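Local coordinates for protein protease Do-like 8, chloroplastic (Arabidopsis thaliana, PDB 4IC6) that is probably a serine endopeptidase of the HtrA (Deg) family, a chloroplast protease of the thylakoid, at residues A[167-179]-A[191-203]. The protein carries 1 engineered substitution. Numbering follows the deposited sequence.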
# COMPACT_ATOMS: atom_id res chain seq x y z
N HIS A 167 4.22 28.91 15.65
CA HIS A 167 3.61 27.90 16.52
C HIS A 167 2.35 27.32 15.90
O HIS A 167 1.72 27.95 15.03
CB HIS A 167 3.32 28.46 17.91
CG HIS A 167 4.54 28.65 18.76
ND1 HIS A 167 5.46 29.65 18.53
CD2 HIS A 167 5.00 27.95 19.82
CE1 HIS A 167 6.43 29.57 19.42
NE2 HIS A 167 6.18 28.54 20.21
N THR A 168 1.97 26.13 16.35
CA THR A 168 0.79 25.43 15.84
C THR A 168 -0.17 25.16 16.97
O THR A 168 0.25 25.07 18.12
CB THR A 168 1.16 24.07 15.23
OG1 THR A 168 1.73 23.23 16.25
CG2 THR A 168 2.19 24.23 14.13
N LEU A 169 -1.44 24.96 16.65
CA LEU A 169 -2.40 24.60 17.69
C LEU A 169 -3.37 23.59 17.14
O LEU A 169 -3.80 23.70 15.99
CB LEU A 169 -3.20 25.83 18.10
CG LEU A 169 -4.38 25.60 19.04
CD1 LEU A 169 -3.86 25.12 20.38
CD2 LEU A 169 -5.16 26.89 19.21
N THR A 170 -3.73 22.61 17.96
CA THR A 170 -4.91 21.80 17.70
C THR A 170 -5.73 21.74 18.97
O THR A 170 -5.21 21.94 20.06
CB THR A 170 -4.55 20.37 17.18
OG1 THR A 170 -3.88 19.63 18.21
CG2 THR A 170 -3.66 20.45 15.95
N VAL A 171 -7.02 21.47 18.83
CA VAL A 171 -7.91 21.53 19.99
C VAL A 171 -8.92 20.41 19.91
O VAL A 171 -9.51 20.18 18.86
CB VAL A 171 -8.68 22.88 20.02
CG1 VAL A 171 -9.75 22.87 21.11
CG2 VAL A 171 -7.72 24.06 20.23
N GLY A 172 -9.11 19.72 21.02
CA GLY A 172 -10.19 18.75 21.14
C GLY A 172 -10.52 18.54 22.60
O GLY A 172 -10.41 19.45 23.43
N VAL A 173 -10.96 17.33 22.92
CA VAL A 173 -11.26 17.00 24.30
C VAL A 173 -10.38 15.87 24.79
O VAL A 173 -9.81 15.13 24.00
CB VAL A 173 -12.72 16.56 24.47
CG1 VAL A 173 -13.66 17.69 24.07
CG2 VAL A 173 -12.98 15.30 23.63
N ILE A 174 -10.32 15.72 26.11
CA ILE A 174 -9.80 14.50 26.67
C ILE A 174 -10.76 13.37 26.29
O ILE A 174 -11.95 13.41 26.62
CB ILE A 174 -9.69 14.59 28.21
CG1 ILE A 174 -8.77 15.75 28.61
CG2 ILE A 174 -9.18 13.29 28.78
CD1 ILE A 174 -7.39 15.72 27.93
N SER A 175 -10.23 12.37 25.59
CA SER A 175 -11.03 11.31 24.96
C SER A 175 -10.98 10.03 25.76
O SER A 175 -11.91 9.24 25.73
CB SER A 175 -10.48 11.03 23.55
OG SER A 175 -11.03 9.83 23.02
N GLY A 176 -9.89 9.83 26.49
CA GLY A 176 -9.72 8.62 27.28
C GLY A 176 -8.58 8.77 28.26
O GLY A 176 -7.71 9.64 28.11
N LEU A 177 -8.56 7.93 29.29
CA LEU A 177 -7.53 8.08 30.30
C LEU A 177 -6.89 6.73 30.52
O LEU A 177 -7.50 5.69 30.26
CB LEU A 177 -8.13 8.61 31.61
CG LEU A 177 -8.09 10.09 32.01
CD1 LEU A 177 -7.36 11.00 31.02
CD2 LEU A 177 -9.48 10.61 32.38
N ASN A 178 -5.64 6.75 30.98
CA ASN A 178 -4.92 5.52 31.30
C ASN A 178 -4.84 4.55 30.11
O ASN A 178 -5.05 3.35 30.26
CB ASN A 178 -5.56 4.85 32.52
CG ASN A 178 -5.51 5.73 33.78
OD1 ASN A 178 -4.45 6.24 34.16
ND2 ASN A 178 -6.67 5.93 34.41
N ARG A 179 -4.51 5.09 28.93
CA ARG A 179 -4.42 4.29 27.70
C ARG A 179 -2.97 4.09 27.28
O ARG A 179 -2.13 4.97 27.49
CB ARG A 179 -5.19 5.01 26.57
CG ARG A 179 -6.69 4.68 26.52
CD ARG A 179 -6.96 3.49 25.54
NE ARG A 179 -8.38 3.19 25.33
CZ ARG A 179 -9.24 3.11 26.34
NH1 ARG A 179 -8.81 3.33 27.58
NH2 ARG A 179 -10.52 2.81 26.13
N GLY A 191 -0.60 4.33 31.10
CA GLY A 191 -1.12 5.46 31.86
C GLY A 191 -1.26 6.74 31.06
O GLY A 191 -1.39 7.85 31.61
N GLY A 192 -1.27 6.62 29.74
CA GLY A 192 -1.35 7.81 28.90
C GLY A 192 -2.71 8.46 28.79
O GLY A 192 -3.76 7.87 29.09
N ILE A 193 -2.71 9.72 28.34
CA ILE A 193 -3.94 10.43 28.07
C ILE A 193 -4.28 10.28 26.59
O ILE A 193 -3.41 10.42 25.73
CB ILE A 193 -3.77 11.93 28.35
CG1 ILE A 193 -3.49 12.17 29.84
CG2 ILE A 193 -4.99 12.72 27.86
CD1 ILE A 193 -2.95 13.61 30.11
N GLN A 194 -5.55 10.00 26.30
CA GLN A 194 -6.02 10.04 24.91
C GLN A 194 -6.80 11.33 24.65
O GLN A 194 -7.66 11.71 25.44
CB GLN A 194 -6.89 8.81 24.57
CG GLN A 194 -7.22 8.68 23.09
CD GLN A 194 -8.05 7.42 22.81
OE1 GLN A 194 -7.50 6.33 22.68
NE2 GLN A 194 -9.36 7.58 22.73
N THR A 195 -6.54 11.98 23.52
CA THR A 195 -7.31 13.19 23.18
C THR A 195 -7.74 13.09 21.73
O THR A 195 -7.13 12.35 20.96
CB THR A 195 -6.44 14.48 23.34
OG1 THR A 195 -7.18 15.63 22.91
CG2 THR A 195 -5.19 14.37 22.51
N ASP A 196 -8.80 13.80 21.36
CA ASP A 196 -9.15 13.89 19.95
C ASP A 196 -8.65 15.19 19.30
O ASP A 196 -8.98 15.45 18.14
CB ASP A 196 -10.64 13.57 19.66
CG ASP A 196 -11.62 14.66 20.11
OD1 ASP A 196 -11.20 15.70 20.68
OD2 ASP A 196 -12.87 14.47 19.88
N ALA A 197 -7.87 15.99 20.03
CA ALA A 197 -7.02 16.99 19.36
C ALA A 197 -5.99 16.26 18.50
O ALA A 197 -5.42 15.26 18.94
CB ALA A 197 -6.30 17.90 20.39
N ALA A 198 -5.75 16.74 17.29
CA ALA A 198 -4.79 16.10 16.43
C ALA A 198 -3.39 16.20 17.04
O ALA A 198 -2.92 17.29 17.41
CB ALA A 198 -4.81 16.74 15.06
N ILE A 199 -2.72 15.06 17.15
CA ILE A 199 -1.35 15.01 17.63
C ILE A 199 -0.52 14.57 16.46
O ILE A 199 -0.76 13.52 15.88
CB ILE A 199 -1.19 14.01 18.79
CG1 ILE A 199 -2.04 14.48 20.01
CG2 ILE A 199 0.28 13.82 19.15
CD1 ILE A 199 -1.70 15.91 20.52
N ASN A 200 0.49 15.37 16.10
CA ASN A 200 1.21 15.09 14.88
C ASN A 200 2.66 15.60 14.96
O ASN A 200 3.07 16.12 15.99
CB ASN A 200 0.44 15.74 13.72
CG ASN A 200 0.13 17.21 13.99
OD1 ASN A 200 0.93 17.90 14.63
ND2 ASN A 200 -1.03 17.69 13.50
N PRO A 201 3.43 15.45 13.87
CA PRO A 201 4.82 15.95 13.91
C PRO A 201 4.90 17.44 14.21
O PRO A 201 5.91 17.91 14.72
CB PRO A 201 5.33 15.65 12.50
CG PRO A 201 4.54 14.42 12.10
CD PRO A 201 3.15 14.70 12.64
N GLY A 202 3.81 18.16 13.94
CA GLY A 202 3.77 19.59 14.16
C GLY A 202 3.58 19.99 15.61
O GLY A 202 3.66 21.17 15.94
N ASN A 203 3.31 19.02 16.48
CA ASN A 203 3.22 19.32 17.92
C ASN A 203 3.82 18.26 18.87
O ASN A 203 3.75 18.40 20.09
CB ASN A 203 1.79 19.68 18.32
CG ASN A 203 0.80 18.54 18.14
OD1 ASN A 203 1.17 17.36 18.17
ND2 ASN A 203 -0.47 18.88 17.92
O HOH W 1 -0.49 21.90 17.47
O HOH W 2 0.25 20.51 14.90
O HOH W 3 -10.32 17.69 17.25
O HOH W 4 -2.34 2.15 29.98
O HOH W 5 -4.14 9.18 32.01
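Q194 and S175 meet through both backbone and side chain. The Q194 chain runs extended, with CG anti to the backbone N (chi1 -171°), and this brings its amide alongside S175. Q194 NE2 donates to S175 OG at 2.8 Å, and the hydroxyl lies in the amide plane. S175 OG is also bonded to L169 O of a neighbouring subunit, so Q194 helps position a residue of the subunit interface. Q194 O takes two backbone donors from the same face, S175 N at 2.7 Å and G176 N at 3.1 Å: a classic beta bulge. With an alanine at Q194, S175 OG would probably lose its amide donor and be less firmly oriented toward the neighbouring subunit. A G1 bulge follows at N178 and R179, both facing G192. The side chains of I174 and I193 cross obliquely, with I174 CD1 3.8 Å from I193 CG2.

Farther along, the D196 carboxylate sits beside V173. D196 OD1 receives V173 N at 2.8 Å, nearly straight at 167°, while D196 N returns a bond to V173 O. OD2 accepts V171 N of a neighbouring subunit, so one carboxylate serves both the fold and the assembly.

T170 and T168 tie the strand to the loop before A204, the engineered residue at a predicted charge-relay position. In T170, OG1 stands between the backbone N and carbonyl carbon (chi1 66°) and donates to A198 O at 2.7 Å. N203 ND2 shares that acceptor, in its carbonyl plane. T168 OG1 bonds to G202 O at 2.8 Å, from above the carbonyl plane. The threonine hydroxyls and D196 thus hold 196-203, which leads to that position, against strand 168-176 in the second barrel of this trypsin-like fold. Q194 and S175 pair the strands, and S175 OG and the D196 carboxylate also bond to another subunit.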